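Local structure of hypothetical Membrane Spanning Protein (Bacillus cereus, 2FB5) at residues His92-Ile96 against Arg167-Ala171; Leu133-Val138 against Ala148-Leu152; Ser178-Ile182 against Ser193-Asn197. The protein probably catalyses the condensation of two ATP molecules into cyclic di-AMP, as a diadenylate cyclase of the DacB/CdaS subfamily that is required for efficient spore formation. All coordinates share one frame; numbering follows the deposited sequence.

Contact 1 of 3, residues His92-Ile96 against Arg167-Ala171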
ATOM      1  N   HIS A  92     -20.445   4.704 -32.150  1.00 28.49           N
ATOM      2  CA  HIS A  92     -19.245   5.223 -32.806  1.00 27.51           C
ATOM      3  C   HIS A  92     -18.027   4.469 -32.318  1.00 27.20           C
ATOM      4  O   HIS A  92     -17.701   4.528 -31.124  1.00 26.79           O
ATOM      5  CB  HIS A  92     -19.041   6.709 -32.507  1.00 27.55           C
ATOM      6  CG  HIS A  92     -20.092   7.603 -33.086  1.00 28.41           C
ATOM      7  ND1 HIS A  92     -20.225   8.926 -32.720  1.00 29.19           N
ATOM      8  CD2 HIS A  92     -21.072   7.364 -33.990  1.00 29.43           C
ATOM      9  CE1 HIS A  92     -21.231   9.467 -33.386  1.00 30.02           C
ATOM     10  NE2 HIS A  92     -21.763   8.540 -34.165  1.00 28.82           N
ATOM     11  N   GLY A  93     -17.356   3.778 -33.239  1.00 26.01           N
ATOM     12  CA  GLY A  93     -16.138   3.042 -32.923  1.00 25.85           C
ATOM     13  C   GLY A  93     -15.111   3.942 -32.266  1.00 25.16           C
ATOM     14  O   GLY A  93     -14.944   5.094 -32.666  1.00 24.90           O
ATOM     15  N   ALA A  94     -14.454   3.428 -31.229  1.00 24.28           N
ATOM     16  CA  ALA A  94     -13.469   4.203 -30.494  1.00 23.13           C
ATOM     17  C   ALA A  94     -12.414   3.275 -29.950  1.00 22.36           C
ATOM     18  O   ALA A  94     -12.705   2.124 -29.650  1.00 22.56           O
ATOM     19  CB  ALA A  94     -14.127   4.978 -29.346  1.00 22.90           C
ATOM     20  N   LEU A  95     -11.199   3.799 -29.801  1.00 21.88           N
ATOM     21  CA  LEU A  95     -10.061   3.034 -29.321  1.00 21.28           C
ATOM     22  C   LEU A  95      -9.185   3.991 -28.517  1.00 21.44           C
ATOM     23  O   LEU A  95      -8.506   4.839 -29.099  1.00 21.75           O
ATOM     24  CB  LEU A  95      -9.285   2.453 -30.515  1.00 20.85           C
ATOM     25  CG  LEU A  95      -8.078   1.554 -30.275  1.00 21.68           C
ATOM     26  CD1 LEU A  95      -8.467   0.284 -29.547  1.00 21.08           C
ATOM     27  CD2 LEU A  95      -7.415   1.194 -31.623  1.00 21.97           C
ATOM     28  N   ILE A  96      -9.234   3.878 -27.188  1.00 20.97           N
ATOM     29  CA  ILE A  96      -8.551   4.823 -26.301  1.00 20.70           C
ATOM     30  C   ILE A  96      -7.538   4.133 -25.399  1.00 20.61           C
ATOM     31  O   ILE A  96      -7.907   3.373 -24.498  1.00 21.04           O
ATOM     32  CB  ILE A  96      -9.549   5.619 -25.406  1.00 20.53           C
ATOM     33  CG1 ILE A  96     -10.570   6.372 -26.280  1.00 20.97           C
ATOM     34  CG2 ILE A  96      -8.771   6.566 -24.490  1.00 20.08           C
ATOM     35  CD1 ILE A  96     -11.652   7.178 -25.500  1.00 21.38           C
ATOM     36  N   ARG A 167     -10.048  -3.006 -34.363  1.00 32.33           N
ATOM     37  CA  ARG A 167     -10.041  -2.188 -33.147  1.00 30.77           C
ATOM     38  C   ARG A 167      -9.767  -3.039 -31.916  1.00 29.77           C
ATOM     39  O   ARG A 167      -8.909  -2.712 -31.092  1.00 29.44           O
ATOM     40  CB  ARG A 167     -11.384  -1.485 -32.940  1.00 31.00           C
ATOM     41  CG  ARG A 167     -11.368  -0.022 -33.209  1.00 30.97           C
ATOM     42  CD  ARG A 167     -12.725   0.597 -32.926  1.00 31.03           C
ATOM     43  NE  ARG A 167     -12.950   1.682 -33.871  1.00 32.28           N
ATOM     44  CZ  ARG A 167     -13.641   1.552 -34.996  1.00 32.80           C
ATOM     45  NH1 ARG A 167     -14.199   0.389 -35.304  1.00 34.06           N
ATOM     46  NH2 ARG A 167     -13.785   2.584 -35.806  1.00 33.73           N
ATOM     47  N   HIS A 168     -10.515  -4.130 -31.791  1.00 28.50           N
ATOM     48  CA  HIS A 168     -10.386  -5.007 -30.641  1.00 27.58           C
ATOM     49  C   HIS A 168      -9.043  -5.723 -30.650  1.00 27.07           C
ATOM     50  O   HIS A 168      -8.408  -5.872 -29.609  1.00 26.72           O
ATOM     51  CB  HIS A 168     -11.544  -6.002 -30.596  1.00 27.85           C
ATOM     52  CG  HIS A 168     -12.875  -5.350 -30.395  1.00 28.41           C
ATOM     53  ND1 HIS A 168     -13.453  -5.209 -29.151  1.00 30.54           N
ATOM     54  CD2 HIS A 168     -13.729  -4.778 -31.275  1.00 28.24           C
ATOM     55  CE1 HIS A 168     -14.614  -4.591 -29.275  1.00 28.76           C
ATOM     56  NE2 HIS A 168     -14.804  -4.315 -30.555  1.00 30.00           N
ATOM     57  N   ARG A 169      -8.607  -6.160 -31.825  1.00 26.34           N
ATOM     58  CA  ARG A 169      -7.306  -6.825 -31.941  1.00 26.37           C
ATOM     59  C   ARG A 169      -6.128  -5.900 -31.630  1.00 25.58           C
ATOM     60  O   ARG A 169      -5.093  -6.364 -31.160  1.00 25.60           O
ATOM     61  CB  ARG A 169      -7.132  -7.427 -33.335  1.00 26.82           C
ATOM     62  CG  ARG A 169      -8.090  -8.561 -33.658  1.00 29.37           C
ATOM     63  CD  ARG A 169      -7.868  -9.030 -35.105  1.00 35.04           C
ATOM     64  NE  ARG A 169      -6.500  -9.535 -35.294  1.00 40.60           N
ATOM     65  CZ  ARG A 169      -5.829  -9.519 -36.449  1.00 42.97           C
ATOM     66  NH1 ARG A 169      -6.387  -9.021 -37.553  1.00 44.39           N
ATOM     67  NH2 ARG A 169      -4.591  -9.996 -36.501  1.00 43.63           N
ATOM     68  N   ALA A 170      -6.279  -4.605 -31.908  1.00 25.04           N
ATOM     69  CA  ALA A 170      -5.230  -3.616 -31.621  1.00 24.83           C
ATOM     70  C   ALA A 170      -5.130  -3.355 -30.118  1.00 24.88           C
ATOM     71  O   ALA A 170      -4.033  -3.196 -29.573  1.00 24.53           O
ATOM     72  CB  ALA A 170      -5.504  -2.315 -32.367  1.00 24.52           C
ATOM     73  N   ALA A 171      -6.290  -3.299 -29.466  1.00 24.33           N
ATOM     74  CA  ALA A 171      -6.364  -3.151 -28.029  1.00 24.62           C
ATOM     75  C   ALA A 171      -5.689  -4.333 -27.341  1.00 24.93           C
ATOM     76  O   ALA A 171      -4.827  -4.155 -26.478  1.00 24.21           O
ATOM     77  CB  ALA A 171      -7.815  -3.039 -27.588  1.00 24.83           C
TER
HETATM   78  O   HOH W   1     -12.987   4.911 -35.116  1.00 48.58           O

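Contact 2 of 3, residues Leu133-Val138 against Ala148-Leu152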
ATOM      1  N   LEU A 133      -9.693  12.146 -37.997  1.00 27.67           N
ATOM      2  CA  LEU A 133      -8.945  11.550 -36.867  1.00 27.37           C
ATOM      3  C   LEU A 133      -9.545  10.272 -36.266  1.00 27.76           C
ATOM      4  O   LEU A 133      -9.009   9.711 -35.292  1.00 27.70           O
ATOM      5  CB  LEU A 133      -8.690  12.600 -35.766  1.00 26.48           C
ATOM      6  CG  LEU A 133      -7.761  13.775 -36.090  1.00 25.93           C
ATOM      7  CD1 LEU A 133      -7.707  14.765 -34.919  1.00 23.83           C
ATOM      8  CD2 LEU A 133      -6.348  13.303 -36.448  1.00 23.81           C
ATOM      9  N   HIS A 134     -10.638   9.798 -36.858  1.00 28.26           N
ATOM     10  CA  HIS A 134     -11.409   8.716 -36.272  1.00 29.04           C
ATOM     11  C   HIS A 134     -10.735   7.348 -36.438  1.00 29.34           C
ATOM     12  O   HIS A 134     -10.934   6.475 -35.614  1.00 29.49           O
ATOM     13  CB  HIS A 134     -12.835   8.698 -36.833  1.00 29.18           C
ATOM     14  CG  HIS A 134     -12.944   8.037 -38.172  1.00 32.32           C
ATOM     15  ND1 HIS A 134     -13.348   6.728 -38.324  1.00 35.26           N
ATOM     16  CD2 HIS A 134     -12.649   8.486 -39.416  1.00 33.44           C
ATOM     17  CE1 HIS A 134     -13.317   6.406 -39.606  1.00 35.94           C
ATOM     18  NE2 HIS A 134     -12.892   7.454 -40.290  1.00 35.67           N
ATOM     19  N   ASP A 135      -9.934   7.175 -37.485  1.00 29.93           N
ATOM     20  CA  ASP A 135      -9.380   5.857 -37.821  1.00 30.87           C
ATOM     21  C   ASP A 135      -8.034   5.610 -37.118  1.00 30.57           C
ATOM     22  O   ASP A 135      -6.981   5.988 -37.622  1.00 32.19           O
ATOM     23  CB  ASP A 135      -9.265   5.725 -39.353  1.00 31.26           C
ATOM     24  CG  ASP A 135      -8.775   4.349 -39.811  1.00 33.43           C
ATOM     25  OD1 ASP A 135      -8.993   3.353 -39.095  1.00 35.66           O
ATOM     26  OD2 ASP A 135      -8.171   4.267 -40.907  1.00 35.55           O
ATOM     27  N   GLY A 136      -8.072   4.956 -35.964  1.00 29.44           N
ATOM     28  CA  GLY A 136      -6.863   4.683 -35.187  1.00 27.06           C
ATOM     29  C   GLY A 136      -7.107   4.986 -33.720  1.00 25.91           C
ATOM     30  O   GLY A 136      -8.232   5.278 -33.336  1.00 25.76           O
ATOM     31  N   ALA A 137      -6.056   4.918 -32.907  1.00 24.35           N
ATOM     32  CA  ALA A 137      -6.176   5.031 -31.457  1.00 23.17           C
ATOM     33  C   ALA A 137      -5.841   6.420 -30.947  1.00 22.70           C
ATOM     34  O   ALA A 137      -4.936   7.078 -31.457  1.00 22.49           O
ATOM     35  CB  ALA A 137      -5.262   4.024 -30.778  1.00 23.59           C
ATOM     36  N   VAL A 138      -6.558   6.838 -29.910  1.00 21.47           N
ATOM     37  CA  VAL A 138      -6.143   7.977 -29.107  1.00 21.07           C
ATOM     38  C   VAL A 138      -5.204   7.479 -28.007  1.00 21.10           C
ATOM     39  O   VAL A 138      -5.434   6.418 -27.430  1.00 21.59           O
ATOM     40  CB  VAL A 138      -7.371   8.695 -28.495  1.00 21.04           C
ATOM     41  CG1 VAL A 138      -7.006   9.443 -27.219  1.00 20.02           C
ATOM     42  CG2 VAL A 138      -7.958   9.639 -29.515  1.00 21.04           C
ATOM     43  N   ALA A 148      -3.755  11.125 -31.729  1.00 20.12           N
ATOM     44  CA  ALA A 148      -4.904  10.388 -32.250  1.00 20.29           C
ATOM     45  C   ALA A 148      -4.541   9.765 -33.583  1.00 20.55           C
ATOM     46  O   ALA A 148      -3.485  10.064 -34.143  1.00 20.03           O
ATOM     47  CB  ALA A 148      -6.112  11.330 -32.415  1.00 20.66           C
ATOM     48  N   ALA A 149      -5.433   8.925 -34.105  1.00 21.09           N
ATOM     49  CA  ALA A 149      -5.196   8.209 -35.357  1.00 21.76           C
ATOM     50  C   ALA A 149      -3.912   7.366 -35.280  1.00 22.11           C
ATOM     51  O   ALA A 149      -3.235   7.125 -36.290  1.00 22.58           O
ATOM     52  CB  ALA A 149      -5.166   9.185 -36.539  1.00 22.03           C
ATOM     53  N   ASN A 150      -3.576   6.927 -34.066  1.00 22.44           N
ATOM     54  CA  ASN A 150      -2.352   6.140 -33.845  1.00 22.82           C
ATOM     55  C   ASN A 150      -2.532   4.702 -34.337  1.00 23.00           C
ATOM     56  O   ASN A 150      -3.652   4.184 -34.357  1.00 22.57           O
ATOM     57  CB  ASN A 150      -1.955   6.142 -32.354  1.00 22.54           C
ATOM     58  CG  ASN A 150      -1.681   7.544 -31.805  1.00 23.33           C
ATOM     59  OD1 ASN A 150      -2.118   7.892 -30.700  1.00 27.92           O
ATOM     60  ND2 ASN A 150      -0.976   8.355 -32.568  1.00 21.68           N
ATOM     61  N   ILE A 151      -1.424   4.064 -34.708  1.00 23.27           N
ATOM     62  CA  ILE A 151      -1.418   2.647 -35.092  1.00 24.26           C
ATOM     63  C   ILE A 151      -0.805   1.786 -33.986  1.00 24.06           C
ATOM     64  O   ILE A 151       0.322   2.034 -33.552  1.00 24.64           O
ATOM     65  CB  ILE A 151      -0.631   2.428 -36.403  1.00 24.57           C
ATOM     66  CG1 ILE A 151      -1.287   3.220 -37.540  1.00 26.41           C
ATOM     67  CG2 ILE A 151      -0.558   0.918 -36.762  1.00 25.30           C
ATOM     68  CD1 ILE A 151      -0.379   3.431 -38.741  1.00 31.60           C
ATOM     69  N   LEU A 152      -1.557   0.782 -33.540  1.00 23.45           N
ATOM     70  CA  LEU A 152      -1.131  -0.146 -32.490  1.00 23.82           C
ATOM     71  C   LEU A 152      -0.809  -1.514 -33.089  1.00 24.03           C
ATOM     72  O   LEU A 152      -1.329  -1.835 -34.156  1.00 23.39           O
ATOM     73  CB  LEU A 152      -2.273  -0.348 -31.509  1.00 23.62           C
ATOM     74  CG  LEU A 152      -2.464   0.625 -30.347  1.00 24.97           C
ATOM     75  CD1 LEU A 152      -2.169   2.066 -30.734  1.00 21.94           C
ATOM     76  CD2 LEU A 152      -3.873   0.465 -29.787  1.00 22.68           C
TER
HETATM   77  O   HOH W   2      -8.112   8.344 -33.143  1.00 22.15           O

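Contact 3 of 3, residues Ser178-Ile182 against Ser193-Asn197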
ATOM      1  N   SER A 178       2.553  -4.274 -23.118  1.00 24.38           N
ATOM      2  CA  SER A 178       2.650  -3.214 -22.118  1.00 24.65           C
ATOM      3  C   SER A 178       1.572  -3.360 -21.057  1.00 24.40           C
ATOM      4  O   SER A 178       0.654  -4.169 -21.190  1.00 24.58           O
ATOM      5  CB  SER A 178       2.491  -1.854 -22.796  1.00 24.69           C
ATOM      6  OG  SER A 178       1.142  -1.658 -23.175  1.00 25.24           O
ATOM      7  N   ASP A 179       1.680  -2.561 -20.004  1.00 24.51           N
ATOM      8  CA  ASP A 179       0.672  -2.536 -18.960  1.00 24.69           C
ATOM      9  C   ASP A 179      -0.408  -1.483 -19.258  1.00 24.23           C
ATOM     10  O   ASP A 179      -1.210  -1.145 -18.391  1.00 23.80           O
ATOM     11  CB  ASP A 179       1.328  -2.289 -17.584  1.00 24.97           C
ATOM     12  CG  ASP A 179       1.705  -0.831 -17.362  1.00 26.92           C
ATOM     13  OD1 ASP A 179       2.115  -0.159 -18.333  1.00 30.23           O
ATOM     14  OD2 ASP A 179       1.602  -0.350 -16.208  1.00 29.36           O
ATOM     15  N   ALA A 180      -0.443  -0.962 -20.483  1.00 23.90           N
ATOM     16  CA  ALA A 180      -1.505   0.004 -20.841  1.00 22.39           C
ATOM     17  C   ALA A 180      -2.897  -0.618 -20.730  1.00 22.21           C
ATOM     18  O   ALA A 180      -3.065  -1.814 -20.942  1.00 21.67           O
ATOM     19  CB  ALA A 180      -1.291   0.556 -22.249  1.00 22.35           C
ATOM     20  N   LEU A 181      -3.895   0.197 -20.379  1.00 21.37           N
ATOM     21  CA  LEU A 181      -5.274  -0.254 -20.436  1.00 21.70           C
ATOM     22  C   LEU A 181      -5.894   0.367 -21.683  1.00 21.32           C
ATOM     23  O   LEU A 181      -5.776   1.570 -21.885  1.00 22.42           O
ATOM     24  CB  LEU A 181      -6.037   0.173 -19.170  1.00 21.55           C
ATOM     25  CG  LEU A 181      -7.477  -0.333 -19.066  1.00 22.47           C
ATOM     26  CD1 LEU A 181      -7.817  -0.601 -17.618  1.00 24.16           C
ATOM     27  CD2 LEU A 181      -8.492   0.663 -19.691  1.00 22.21           C
ATOM     28  N   ILE A 182      -6.541  -0.430 -22.521  1.00 21.24           N
ATOM     29  CA  ILE A 182      -7.081   0.102 -23.788  1.00 20.99           C
ATOM     30  C   ILE A 182      -8.595  -0.094 -23.881  1.00 21.22           C
ATOM     31  O   ILE A 182      -9.077  -1.218 -23.952  1.00 21.12           O
ATOM     32  CB  ILE A 182      -6.362  -0.480 -25.053  1.00 21.30           C
ATOM     33  CG1 ILE A 182      -4.838  -0.324 -24.946  1.00 21.20           C
ATOM     34  CG2 ILE A 182      -6.826   0.226 -26.335  1.00 20.28           C
ATOM     35  CD1 ILE A 182      -4.113  -1.574 -24.398  1.00 24.40           C
ATOM     36  N   SER A 193     -15.547  -2.319 -24.135  1.00 27.43           N
ATOM     37  CA  SER A 193     -14.589  -3.253 -23.549  1.00 26.63           C
ATOM     38  C   SER A 193     -13.328  -2.510 -23.098  1.00 25.71           C
ATOM     39  O   SER A 193     -13.104  -1.363 -23.496  1.00 25.29           O
ATOM     40  CB  SER A 193     -14.154  -4.265 -24.613  1.00 26.53           C
ATOM     41  OG  SER A 193     -15.249  -4.995 -25.119  1.00 28.66           O
ATOM     42  N   PHE A 194     -12.506  -3.155 -22.275  1.00 24.61           N
ATOM     43  CA  PHE A 194     -11.093  -2.766 -22.206  1.00 24.33           C
ATOM     44  C   PHE A 194     -10.198  -3.981 -22.286  1.00 23.95           C
ATOM     45  O   PHE A 194     -10.594  -5.070 -21.857  1.00 24.32           O
ATOM     46  CB  PHE A 194     -10.747  -1.899 -20.987  1.00 24.06           C
ATOM     47  CG  PHE A 194     -10.847  -2.611 -19.660  1.00 24.62           C
ATOM     48  CD1 PHE A 194      -9.816  -3.419 -19.205  1.00 24.92           C
ATOM     49  CD2 PHE A 194     -11.959  -2.427 -18.846  1.00 24.78           C
ATOM     50  CE1 PHE A 194      -9.894  -4.064 -17.975  1.00 25.54           C
ATOM     51  CE2 PHE A 194     -12.042  -3.063 -17.605  1.00 26.65           C
ATOM     52  CZ  PHE A 194     -11.009  -3.888 -17.177  1.00 25.53           C
ATOM     53  N   ALA A 195      -9.013  -3.793 -22.850  1.00 23.24           N
ATOM     54  CA  ALA A 195      -7.986  -4.821 -22.841  1.00 23.18           C
ATOM     55  C   ALA A 195      -6.938  -4.489 -21.796  1.00 23.29           C
ATOM     56  O   ALA A 195      -6.510  -3.331 -21.661  1.00 22.84           O
ATOM     57  CB  ALA A 195      -7.325  -4.949 -24.212  1.00 22.90           C
ATOM     58  N   LEU A 196      -6.520  -5.519 -21.073  1.00 23.39           N
ATOM     59  CA  LEU A 196      -5.473  -5.401 -20.074  1.00 23.95           C
ATOM     60  C   LEU A 196      -4.711  -6.721 -20.024  1.00 24.62           C
ATOM     61  O   LEU A 196      -5.302  -7.787 -19.844  1.00 24.74           O
ATOM     62  CB  LEU A 196      -6.052  -5.064 -18.701  1.00 24.00           C
ATOM     63  CG  LEU A 196      -5.022  -4.817 -17.587  1.00 24.83           C
ATOM     64  CD1 LEU A 196      -4.327  -3.469 -17.773  1.00 23.42           C
ATOM     65  CD2 LEU A 196      -5.704  -4.895 -16.224  1.00 26.14           C
ATOM     66  N   ASN A 197      -3.403  -6.643 -20.205  1.00 25.13           N
ATOM     67  CA  ASN A 197      -2.541  -7.831 -20.156  1.00 26.77           C
ATOM     68  C   ASN A 197      -3.020  -8.989 -21.048  1.00 26.80           C
ATOM     69  O   ASN A 197      -3.043 -10.156 -20.633  1.00 27.54           O
ATOM     70  CB  ASN A 197      -2.317  -8.290 -18.694  1.00 27.17           C
ATOM     71  CG  ASN A 197      -1.261  -9.400 -18.577  1.00 30.48           C
ATOM     72  OD1 ASN A 197      -0.249  -9.391 -19.285  1.00 32.85           O
ATOM     73  ND2 ASN A 197      -1.502 -10.362 -17.677  1.00 33.43           N
TER
HETATM   74  O   HOH W   3      -1.985  -4.211 -20.322  1.00 24.35           O

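Contact 1 of 3, residues His92-Ile96 against Arg167-Ala171
This is a helix-on-sheet contact in the core of the diadenylate cyclase domain, where Leu95 and Gly93 meet helix 166-175 near its start. The short segments of strand 94-96 and helix 167-171 run almost parallel, 9° apart, with their axes 9.1 Å from each other. Leu95 supplies the apolar half. Its CG stands anti to the backbone N (chi1 -177°), and the two methyls reach different residues of the helix. CD1 lies 3.9 Å from Ala171 CB, and CD2 lies 4.1 Å from Ala170 CB. Leu95 CD1 also touches the carbonyl Arg167 O at 3.4 Å, an oxygen that already accepts the helical bond from Ala171 N. Arg167 supplies the polar half. Its chain bends at chi3 (-146°) and lays the guanidinium flat over the backbone of Gly93. Gly93 CA sits over the centre of one face, 3.6 Å from Arg167 CZ. Arg167 NH2 donates to a water at the guanidinium edge, 2.6 Å away, and that water lies 3.1 Å from Gly93 O. NH1 is salt-bridged to Glu187. No direct hydrogen bond crosses the contact. Between these two segments it therefore rests on methyl packing and one water-linked arginine, whose charge is probably balanced by Glu187.

Contact 2 of 3, residues Leu133-Val138 against Ala148-Leu152
A G1 beta bulge in the hairpin of strands 137-141 and 144-150 forms this contact, with Ala149 and Asn150 both facing Ala137. Ala137 and Asn150 are an antiparallel hydrogen-bonded pair. Ala137 N donates to Asn150 O at 2.9 Å and Asn150 N donates to Ala137 O, also at 2.9 Å. Ala149 is the extra residue of the bulge. It has positive phi (57°), and its N gives its proton not to Ala137 O but to a water 2.9 Å away. The same water donates to Leu133 O at 2.7 Å and weakly to Gly136 O, so it joins the incoming loop to the bulge. Gly136, at a positive phi of 135°, lies against Ala149 and Asn150 and brings its CA to 3.4 Å from Asn150 O. Apolar pairs lie beside these polar groups. Val138 CG2, beside its own backbone N, meets Ala148 CB at 3.8 Å. Leu152 CD1 meets Ala137 CB at 3.7 Å. At Ala148 and Ala149 the strand changes direction. On one side Val138, Ala148 and Leu133 pack on Ile126 of helix 120-126. Ala137 and Leu152 instead face strand 94-98, where Leu152 also touches Val97, while the backbone of Ala148 bonds to Thr112 of strand 112-117.

Contact 3 of 3, residues Ser178-Ile182 against Ser193-Asn197
Leu181 carries its CG anti to the backbone N (chi1 -176°), while Phe194 holds its CG between the backbone N and the carbonyl carbon (chi1 68°), and these two settings bring methyl and ring together. They belong to neighbouring strands of the beta hairpin 181-185 and 192-196, inside the mixed sheet of the cyclase domain. Leu181 CD1 lies over one face of the Phe194 ring in a CH-pi contact, 4.2 Å from the centroid and 24° off the ring normal. It is offset toward the rim. The other methyl, Leu181 CD2, packs on Phe194 CB at 3.7 Å, so both branches of the leucine are used. Helix 47-70 covers this face of the sheet, with Tyr69 and Leu70 against Leu181 and Ile66 against Phe194. Ile182 and Ala195 point to the other face, toward helix 166-175. They form an antiparallel hydrogen-bonded pair. Ile182 N donates to Ala195 O at 3.0 Å. Ala195 N returns a bond of 2.8 Å to Ile182 O, which also receives a CA-H...O contact from Phe194 CA. Before the strand, Ser178 makes an ST turn: its OG accepts from Ala180 N at 3.2 Å and is also bonded to Leu174 O. Both carboxylate oxygens of Asp179 accept backbone N-H groups, from Asn101 and Glu102. A water joins the turn before strand 181-185 to the residue after strand 192-196: it accepts from Asn197 N at 2.8 Å and lies 2.7 Å from Ala180 O.

How the contacts relate
Contacts 1 and 3 are buried, while contact 2 is partly buried. All three reach one mixed sheet. Strand 94-98, used by contact 1, lies between the strands 137-141 and 181-185 of the other two. Leu95 joins all three: its backbone O probably bonds to Val138 N, and its methyls pack on Ala137 and Leu152 of contact 2 and on Ile182 of contact 3. Helix 166-175 also reaches both other contacts, through Ala170 O against Leu152 and Ala171 against Ile182 and Ala195. Contacts 2 and 3 do not touch; their centres are about 16 Å apart. Both hairpin contacts rest on paired backbone bonds, one bulged and one regular, whereas contact 1 has none across it.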